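Local coordinates for nitrite oxidoreductase subunit A (Kuenenia stuttgartiensis, PDB 7B04), which is a NarG-like member of the molybdopterin oxidoreductase family that holds a molybdenum atom, two MD1 groups and an iron/sulfur cluster, at residues 205-210 and 623-628; 768-773 and 783-788. One frame throughout, in Å; residues are numbered along the deposited sequence.

Contact 1: 205-210 and 623-628; sequences GYPKEM and PLIVNT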
ATOM      1  N   GLY B 205       7.932   9.914 -42.020  1.00 35.94           N
ATOM      2  CA  GLY B 205       6.729   9.110 -42.018  1.00 34.35           C
ATOM      3  C   GLY B 205       5.560   9.669 -41.237  1.00 33.70           C
ATOM      4  O   GLY B 205       4.539   8.981 -41.115  1.00 36.04           O
ATOM      5  N   TYR B 206       5.666  10.882 -40.710  1.00 43.01           N
ATOM      6  CA  TYR B 206       4.565  11.456 -39.952  1.00 41.97           C
ATOM      7  C   TYR B 206       3.441  11.880 -40.895  1.00 41.91           C
ATOM      8  O   TYR B 206       3.704  12.362 -42.002  1.00 43.95           O
ATOM      9  CB  TYR B 206       5.043  12.654 -39.135  1.00 41.48           C
ATOM     10  CG  TYR B 206       6.012  12.299 -38.030  1.00 43.70           C
ATOM     11  CD1 TYR B 206       5.559  11.804 -36.815  1.00 41.63           C
ATOM     12  CD2 TYR B 206       7.381  12.461 -38.201  1.00 45.63           C
ATOM     13  CE1 TYR B 206       6.440  11.480 -35.803  1.00 41.33           C
ATOM     14  CE2 TYR B 206       8.271  12.138 -37.194  1.00 46.64           C
ATOM     15  CZ  TYR B 206       7.794  11.648 -35.997  1.00 50.31           C
ATOM     16  OH  TYR B 206       8.675  11.325 -34.989  1.00 46.99           O
ATOM     17  N   PRO B 207       2.182  11.705 -40.492  1.00 32.55           N
ATOM     18  CA  PRO B 207       1.064  12.130 -41.341  1.00 41.15           C
ATOM     19  C   PRO B 207       1.080  13.630 -41.598  1.00 39.75           C
ATOM     20  O   PRO B 207       1.601  14.416 -40.802  1.00 36.17           O
ATOM     21  CB  PRO B 207      -0.173  11.717 -40.534  1.00 36.59           C
ATOM     22  CG  PRO B 207       0.315  10.651 -39.604  1.00 33.46           C
ATOM     23  CD  PRO B 207       1.721  11.039 -39.264  1.00 35.13           C
ATOM     24  N   LYS B 208       0.502  14.020 -42.738  1.00 39.86           N
ATOM     25  CA  LYS B 208       0.452  15.432 -43.103  1.00 42.57           C
ATOM     26  C   LYS B 208      -0.390  16.230 -42.119  1.00 40.01           C
ATOM     27  O   LYS B 208      -0.119  17.414 -41.885  1.00 40.88           O
ATOM     28  CB  LYS B 208      -0.127  15.573 -44.514  1.00 49.00           C
ATOM     29  CG  LYS B 208       0.344  16.771 -45.328  1.00 49.03           C
ATOM     30  CD  LYS B 208      -0.828  17.393 -46.085  1.00 46.25           C
ATOM     31  CE  LYS B 208      -0.462  18.707 -46.753  1.00 45.71           C
ATOM     32  NZ  LYS B 208      -0.105  19.782 -45.801  1.00 46.37           N
ATOM     33  N   GLU B 209      -1.409  15.599 -41.531  1.00 35.60           N
ATOM     34  CA  GLU B 209      -2.242  16.274 -40.543  1.00 37.93           C
ATOM     35  C   GLU B 209      -1.448  16.654 -39.297  1.00 35.25           C
ATOM     36  O   GLU B 209      -1.667  17.723 -38.717  1.00 36.03           O
ATOM     37  CB  GLU B 209      -3.429  15.381 -40.176  1.00 31.90           C
ATOM     38  CG  GLU B 209      -4.400  15.145 -41.324  1.00 31.83           C
ATOM     39  CD  GLU B 209      -3.960  14.024 -42.250  1.00 39.26           C
ATOM     40  OE1 GLU B 209      -2.930  13.381 -41.961  1.00 43.95           O
ATOM     41  OE2 GLU B 209      -4.644  13.786 -43.269  1.00 33.86           O
ATOM     42  N   MET B 210      -0.519  15.793 -38.873  1.00 36.09           N
ATOM     43  CA  MET B 210       0.309  16.118 -37.714  1.00 40.82           C
ATOM     44  C   MET B 210       1.333  17.198 -38.035  1.00 36.80           C
ATOM     45  O   MET B 210       1.725  17.962 -37.145  1.00 39.15           O
ATOM     46  CB  MET B 210       1.012  14.865 -37.196  1.00 41.99           C
ATOM     47  CG  MET B 210       0.082  13.853 -36.556  1.00 38.70           C
ATOM     48  SD  MET B 210       0.976  12.405 -35.968  1.00 37.66           S
ATOM     49  CE  MET B 210       1.865  13.097 -34.576  1.00 42.25           C
ATOM     50  N   PRO B 623      -2.322   9.429 -35.249  1.00 40.35           N
ATOM     51  CA  PRO B 623      -3.749   9.512 -34.919  1.00 33.17           C
ATOM     52  C   PRO B 623      -4.477   8.271 -35.423  1.00 33.82           C
ATOM     53  O   PRO B 623      -3.895   7.396 -36.061  1.00 40.12           O
ATOM     54  CB  PRO B 623      -4.214  10.771 -35.661  1.00 34.05           C
ATOM     55  CG  PRO B 623      -2.955  11.509 -36.023  1.00 37.11           C
ATOM     56  CD  PRO B 623      -1.938  10.436 -36.248  1.00 35.95           C
ATOM     57  N   LEU B 624      -5.776   8.208 -35.133  1.00 39.24           N
ATOM     58  CA  LEU B 624      -6.596   7.094 -35.603  1.00 41.89           C
ATOM     59  C   LEU B 624      -6.915   7.332 -37.069  1.00 47.61           C
ATOM     60  O   LEU B 624      -7.862   8.034 -37.424  1.00 48.94           O
ATOM     61  CB  LEU B 624      -7.866   6.948 -34.773  1.00 43.51           C
ATOM     62  CG  LEU B 624      -8.926   5.959 -35.280  1.00 41.14           C
ATOM     63  CD1 LEU B 624      -8.351   4.571 -35.499  1.00 37.43           C
ATOM     64  CD2 LEU B 624     -10.097   5.897 -34.316  1.00 40.44           C
ATOM     65  N   ILE B 625      -6.098   6.741 -37.932  1.00 45.68           N
ATOM     66  CA  ILE B 625      -6.311   6.766 -39.370  1.00 43.97           C
ATOM     67  C   ILE B 625      -6.381   5.321 -39.830  1.00 50.61           C
ATOM     68  O   ILE B 625      -5.432   4.553 -39.619  1.00 58.33           O
ATOM     69  CB  ILE B 625      -5.190   7.508 -40.111  1.00 35.67           C
ATOM     70  CG1 ILE B 625      -4.926   8.880 -39.485  1.00 39.13           C
ATOM     71  CG2 ILE B 625      -5.538   7.645 -41.590  1.00 41.93           C
ATOM     72  CD1 ILE B 625      -3.584   9.456 -39.863  1.00 42.22           C
ATOM     73  N   VAL B 626      -7.490   4.951 -40.459  1.00 40.49           N
ATOM     74  CA  VAL B 626      -7.682   3.593 -40.939  1.00 46.17           C
ATOM     75  C   VAL B 626      -7.992   3.703 -42.424  1.00 46.88           C
ATOM     76  O   VAL B 626      -8.721   4.606 -42.860  1.00 44.65           O
ATOM     77  CB  VAL B 626      -8.780   2.817 -40.177  1.00 50.16           C
ATOM     78  CG1 VAL B 626     -10.151   3.409 -40.425  1.00 50.44           C
ATOM     79  CG2 VAL B 626      -8.758   1.356 -40.582  1.00 47.48           C
ATOM     80  N   ASN B 627      -7.425   2.787 -43.204  1.00 51.46           N
ATOM     81  CA  ASN B 627      -7.615   2.788 -44.653  1.00 48.21           C
ATOM     82  C   ASN B 627      -8.850   1.939 -44.952  1.00 45.96           C
ATOM     83  O   ASN B 627      -8.792   0.748 -45.286  1.00 50.98           O
ATOM     84  CB  ASN B 627      -6.355   2.309 -45.352  1.00 45.19           C
ATOM     85  CG  ASN B 627      -5.227   3.340 -45.304  1.00 55.14           C
ATOM     86  OD1 ASN B 627      -5.471   4.545 -45.262  1.00 54.62           O
ATOM     87  ND2 ASN B 627      -3.986   2.863 -45.297  1.00 55.75           N
ATOM     88  N   THR B 628      -9.997   2.599 -44.809  1.00 45.82           N
ATOM     89  CA  THR B 628     -11.278   1.945 -44.955  1.00 52.84           C
ATOM     90  C   THR B 628     -11.472   1.447 -46.378  1.00 57.54           C
ATOM     91  O   THR B 628     -11.035   2.098 -47.334  1.00 55.41           O
ATOM     92  CB  THR B 628     -12.416   2.902 -44.616  1.00 51.09           C
ATOM     93  OG1 THR B 628     -11.893   4.059 -43.954  1.00 53.34           O
ATOM     94  CG2 THR B 628     -13.350   2.225 -43.752  1.00 51.81           C
TER
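P207 touches P623 and I625, and M210 packs on P623, joining the first turn of helix 208-213 to the start of a two-stranded antiparallel hairpin, 625-627 with 633-635. No hydrogen bond crosses; the two parts meet through side chains alone, the nearest CA atoms, those of M210 and P623, lying 8.2 Å apart. The P207 ring slants across both partners. Its CG lies 4.0 Å from P623 CD and 4.1 Å from I625 CD1, so one ring carbon touches two different apolar groups. Proline suits this N-cap position: its restrained phi (-62°) matches the conformation right before the helix, and its CB and CG present a compact apolar surface. I625 supplies the tip of an extended side chain, with CD1 swung out by a nearly anti chi2 of 162° toward P207. The same side chain also touches R633 and V635 on the partner strand. Of the E209 side chain, OE1 is the atom nearest I625 CD1, a loose approach, and the same OE1 forms a salt bridge with R633; the acid thus links the helix start to the second strand of the hairpin. Buried M210 comes at P623 obliquely. Its CG stands beside the backbone N (chi1 -69°), which brings CG to 3.9 Å from P623 CG. The unbranched, polarisable thioether can follow the ring's outline, and beyond the sulfur the chain bends at chi3 as CE turns off. The closest approach of all falls at that sulfur, M210 SD standing 3.5 Å from P623 CD.

Contact 2: 768-773 and 783-788; sequences VYINRL and YTCEDI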
ATOM      1  N   VAL B 768       4.304  34.890  -4.604  1.00 30.63           N
ATOM      2  CA  VAL B 768       3.663  35.817  -5.534  1.00 34.24           C
ATOM      3  C   VAL B 768       2.754  35.058  -6.495  1.00 33.73           C
ATOM      4  O   VAL B 768       1.571  35.381  -6.646  1.00 30.93           O
ATOM      5  CB  VAL B 768       4.725  36.635  -6.292  1.00 36.84           C
ATOM      6  CG1 VAL B 768       4.122  37.264  -7.538  1.00 32.65           C
ATOM      7  CG2 VAL B 768       5.324  37.698  -5.383  1.00 44.52           C
ATOM      8  N   TYR B 769       3.297  34.030  -7.155  1.00 34.77           N
ATOM      9  CA  TYR B 769       2.495  33.244  -8.088  1.00 31.29           C
ATOM     10  C   TYR B 769       1.379  32.497  -7.367  1.00 35.44           C
ATOM     11  O   TYR B 769       0.273  32.356  -7.903  1.00 33.89           O
ATOM     12  CB  TYR B 769       3.381  32.263  -8.855  1.00 27.60           C
ATOM     13  CG  TYR B 769       4.481  32.911  -9.665  1.00 32.12           C
ATOM     14  CD1 TYR B 769       4.187  33.695 -10.775  1.00 29.46           C
ATOM     15  CD2 TYR B 769       5.815  32.720  -9.334  1.00 35.32           C
ATOM     16  CE1 TYR B 769       5.193  34.279 -11.523  1.00 28.18           C
ATOM     17  CE2 TYR B 769       6.827  33.298 -10.077  1.00 29.24           C
ATOM     18  CZ  TYR B 769       6.511  34.078 -11.168  1.00 28.27           C
ATOM     19  OH  TYR B 769       7.518  34.656 -11.907  1.00 32.94           O
ATOM     20  N   ILE B 770       1.653  31.998  -6.159  1.00 30.82           N
ATOM     21  CA  ILE B 770       0.625  31.297  -5.395  1.00 28.14           C
ATOM     22  C   ILE B 770      -0.518  32.243  -5.056  1.00 37.17           C
ATOM     23  O   ILE B 770      -1.697  31.878  -5.156  1.00 37.45           O
ATOM     24  CB  ILE B 770       1.235  30.664  -4.130  1.00 30.95           C
ATOM     25  CG1 ILE B 770       2.301  29.636  -4.511  1.00 32.36           C
ATOM     26  CG2 ILE B 770       0.154  30.013  -3.281  1.00 25.07           C
ATOM     27  CD1 ILE B 770       3.122  29.142  -3.343  1.00 32.49           C
ATOM     28  N   ASN B 771      -0.192  33.473  -4.650  1.00 33.17           N
ATOM     29  CA  ASN B 771      -1.233  34.456  -4.364  1.00 34.52           C
ATOM     30  C   ASN B 771      -2.020  34.796  -5.621  1.00 37.66           C
ATOM     31  O   ASN B 771      -3.240  34.994  -5.567  1.00 40.80           O
ATOM     32  CB  ASN B 771      -0.617  35.716  -3.757  1.00 38.83           C
ATOM     33  CG  ASN B 771      -0.093  35.492  -2.353  1.00 35.03           C
ATOM     34  OD1 ASN B 771      -0.719  34.804  -1.546  1.00 37.13           O
ATOM     35  ND2 ASN B 771       1.060  36.076  -2.052  1.00 25.89           N
ATOM     36  N   ARG B 772      -1.337  34.865  -6.768  1.00 38.31           N
ATOM     37  CA  ARG B 772      -2.020  35.095  -8.034  1.00 29.65           C
ATOM     38  C   ARG B 772      -2.913  33.926  -8.425  1.00 31.60           C
ATOM     39  O   ARG B 772      -3.777  34.086  -9.292  1.00 37.70           O
ATOM     40  CB  ARG B 772      -1.006  35.360  -9.148  1.00 22.94           C
ATOM     41  CG  ARG B 772      -0.254  36.672  -9.015  1.00 27.11           C
ATOM     42  CD  ARG B 772       0.715  36.844 -10.170  1.00 24.72           C
ATOM     43  NE  ARG B 772       1.513  38.059 -10.054  1.00 23.01           N
ATOM     44  CZ  ARG B 772       2.474  38.399 -10.906  1.00 34.45           C
ATOM     45  NH1 ARG B 772       2.811  37.574 -11.889  1.00 33.25           N
ATOM     46  NH2 ARG B 772       3.150  39.528 -10.735  1.00 36.15           N
ATOM     47  N   LEU B 773      -2.695  32.749  -7.840  1.00 29.31           N
ATOM     48  CA  LEU B 773      -3.581  31.612  -8.050  1.00 33.56           C
ATOM     49  C   LEU B 773      -4.709  31.573  -7.030  1.00 32.79           C
ATOM     50  O   LEU B 773      -5.854  31.275  -7.387  1.00 34.74           O
ATOM     51  CB  LEU B 773      -2.785  30.309  -8.001  1.00 31.47           C
ATOM     52  CG  LEU B 773      -1.908  30.066  -9.226  1.00 33.31           C
ATOM     53  CD1 LEU B 773      -0.994  28.876  -9.004  1.00 40.92           C
ATOM     54  CD2 LEU B 773      -2.782  29.861 -10.449  1.00 30.93           C
ATOM     55  N   TYR B 783      -8.111  33.966   0.151  1.00 41.15           N
ATOM     56  CA  TYR B 783      -7.037  33.277   0.843  1.00 30.33           C
ATOM     57  C   TYR B 783      -5.707  33.882   0.438  1.00 33.98           C
ATOM     58  O   TYR B 783      -5.514  34.304  -0.704  1.00 33.90           O
ATOM     59  CB  TYR B 783      -7.029  31.789   0.511  1.00 28.75           C
ATOM     60  CG  TYR B 783      -8.067  30.998   1.239  1.00 28.62           C
ATOM     61  CD1 TYR B 783      -8.093  30.953   2.625  1.00 26.76           C
ATOM     62  CD2 TYR B 783      -9.021  30.285   0.536  1.00 40.01           C
ATOM     63  CE1 TYR B 783      -9.047  30.217   3.287  1.00 32.62           C
ATOM     64  CE2 TYR B 783      -9.976  29.554   1.184  1.00 39.35           C
ATOM     65  CZ  TYR B 783      -9.987  29.524   2.554  1.00 35.43           C
ATOM     66  OH  TYR B 783     -10.948  28.787   3.180  1.00 42.29           O
ATOM     67  N   THR B 784      -4.793  33.935   1.387  1.00 42.47           N
ATOM     68  CA  THR B 784      -3.448  34.402   1.121  1.00 36.80           C
ATOM     69  C   THR B 784      -2.474  33.275   1.440  1.00 33.54           C
ATOM     70  O   THR B 784      -2.684  32.520   2.398  1.00 34.02           O
ATOM     71  CB  THR B 784      -3.178  35.650   1.970  1.00 37.19           C
ATOM     72  OG1 THR B 784      -3.770  36.797   1.346  1.00 43.81           O
ATOM     73  CG2 THR B 784      -1.694  35.906   2.123  1.00 41.41           C
ATOM     74  N   CYS B 785      -1.434  33.127   0.611  1.00 35.65           N
ATOM     75  CA  CYS B 785      -0.434  32.085   0.861  1.00 39.67           C
ATOM     76  C   CYS B 785       0.236  32.292   2.210  1.00 36.32           C
ATOM     77  O   CYS B 785       0.434  31.344   2.979  1.00 34.93           O
ATOM     78  CB  CYS B 785       0.619  32.087  -0.263  1.00 42.31           C
ATOM     79  SG  CYS B 785       2.143  31.223   0.149  1.00 37.46           S
ATOM     80  N   GLU B 786       0.580  33.538   2.506  1.00 39.50           N
ATOM     81  CA  GLU B 786       1.207  33.896   3.771  1.00 42.62           C
ATOM     82  C   GLU B 786       0.286  33.602   4.958  1.00 40.41           C
ATOM     83  O   GLU B 786       0.737  33.085   5.988  1.00 45.17           O
ATOM     84  CB  GLU B 786       1.637  35.364   3.667  1.00 49.80           C
ATOM     85  CG  GLU B 786       2.377  35.553   2.310  1.00 59.03           C
ATOM     86  CD  GLU B 786       1.973  36.793   1.522  1.00 67.30           C
ATOM     87  OE1 GLU B 786       1.088  37.542   1.983  1.00 63.80           O
ATOM     88  OE2 GLU B 786       2.512  36.984   0.408  1.00 58.40           O
ATOM     89  N   ASP B 787      -0.993  33.977   4.854  1.00 38.99           N
ATOM     90  CA  ASP B 787      -1.948  33.766   5.947  1.00 32.45           C
ATOM     91  C   ASP B 787      -2.258  32.288   6.170  1.00 35.02           C
ATOM     92  O   ASP B 787      -2.334  31.831   7.317  1.00 38.67           O
ATOM     93  CB  ASP B 787      -3.232  34.551   5.679  1.00 37.64           C
ATOM     94  CG  ASP B 787      -3.132  35.994   6.133  1.00 46.23           C
ATOM     95  OD1 ASP B 787      -2.334  36.272   7.056  1.00 43.76           O
ATOM     96  OD2 ASP B 787      -3.836  36.847   5.569  1.00 53.24           O
ATOM     97  N   ILE B 788      -2.448  31.524   5.091  1.00 39.34           N
ATOM     98  CA  ILE B 788      -2.767  30.099   5.232  1.00 39.48           C
ATOM     99  C   ILE B 788      -1.623  29.373   5.924  1.00 40.01           C
ATOM    100  O   ILE B 788      -1.823  28.556   6.830  1.00 37.50           O
ATOM    101  CB  ILE B 788      -3.063  29.479   3.850  1.00 30.09           C
ATOM    102  CG1 ILE B 788      -4.530  29.645   3.475  1.00 30.89           C
ATOM    103  CG2 ILE B 788      -2.671  27.996   3.833  1.00 27.91           C
ATOM    104  CD1 ILE B 788      -4.752  29.584   1.986  1.00 30.36           C
TER
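N771 and C785 bring the backbones together, their CA atoms only 5.8 Å apart where helix 767-774 passes the beginning of helix 785-788. At this point the N771 amide bridges two successive residues of the second helix. Its OD1 accepts the backbone N-H of C785 at 2.8 Å, in a nearly straight bond (N-H...O 166°) that reaches the oxygen almost in line with CG-OD1. The N-H of C785, at the first position of its helix, has no carbonyl within that helix to bind, and N771 OD1 supplies the acceptor from the neighbouring helix. The other half of the amide gives its N-H: ND2 lies 3.0 Å from E786 OE2. This second bond is more bent, and ND2 comes from well above the carboxylate plane, the two flat groups being turned 77° apart. Asparagine fits because a short side chain offers an acceptor and a donor side by side, and both being used should fix which way round the amide sits. The bent E786 chain crosses N771 at about a right angle on the more exposed side of the contact. The buried side is apolar. There I770 CG2 packs 3.7 Å from C785 CB, and C785 SG, anti to the backbone N (chi1 163°), lies 4.1 Å from I770 CG2. Cysteine is small enough to let the helices approach closely here, and it also touches S767 and L774, while I770 reaches on to I234. The arrangement is that of two helices consecutive in the chain, packed through a small residue, with the asparagine giving a cap-like bond from outside to the N-terminus of helix 785-788.

Both contacts lie well away from the middle of the fold, their centres about 26 and 28 Å from the centre of the chain, and both are only partly buried. They share no element: their nearest atoms are about 30 Å apart, and along the sequence contact 1 closes before contact 2 opens. Contact 1 brings together parts more than 400 residues apart, and it relies on proline, methionine and isoleucine surfaces without a direct hydrogen bond. Contact 2 spans a short loop between neighbouring helices, and it combines polar bonding with a small apolar patch. In each, a helix beginning is involved, met by proline and isoleucine carbons in the first and by an amide oxygen in the second.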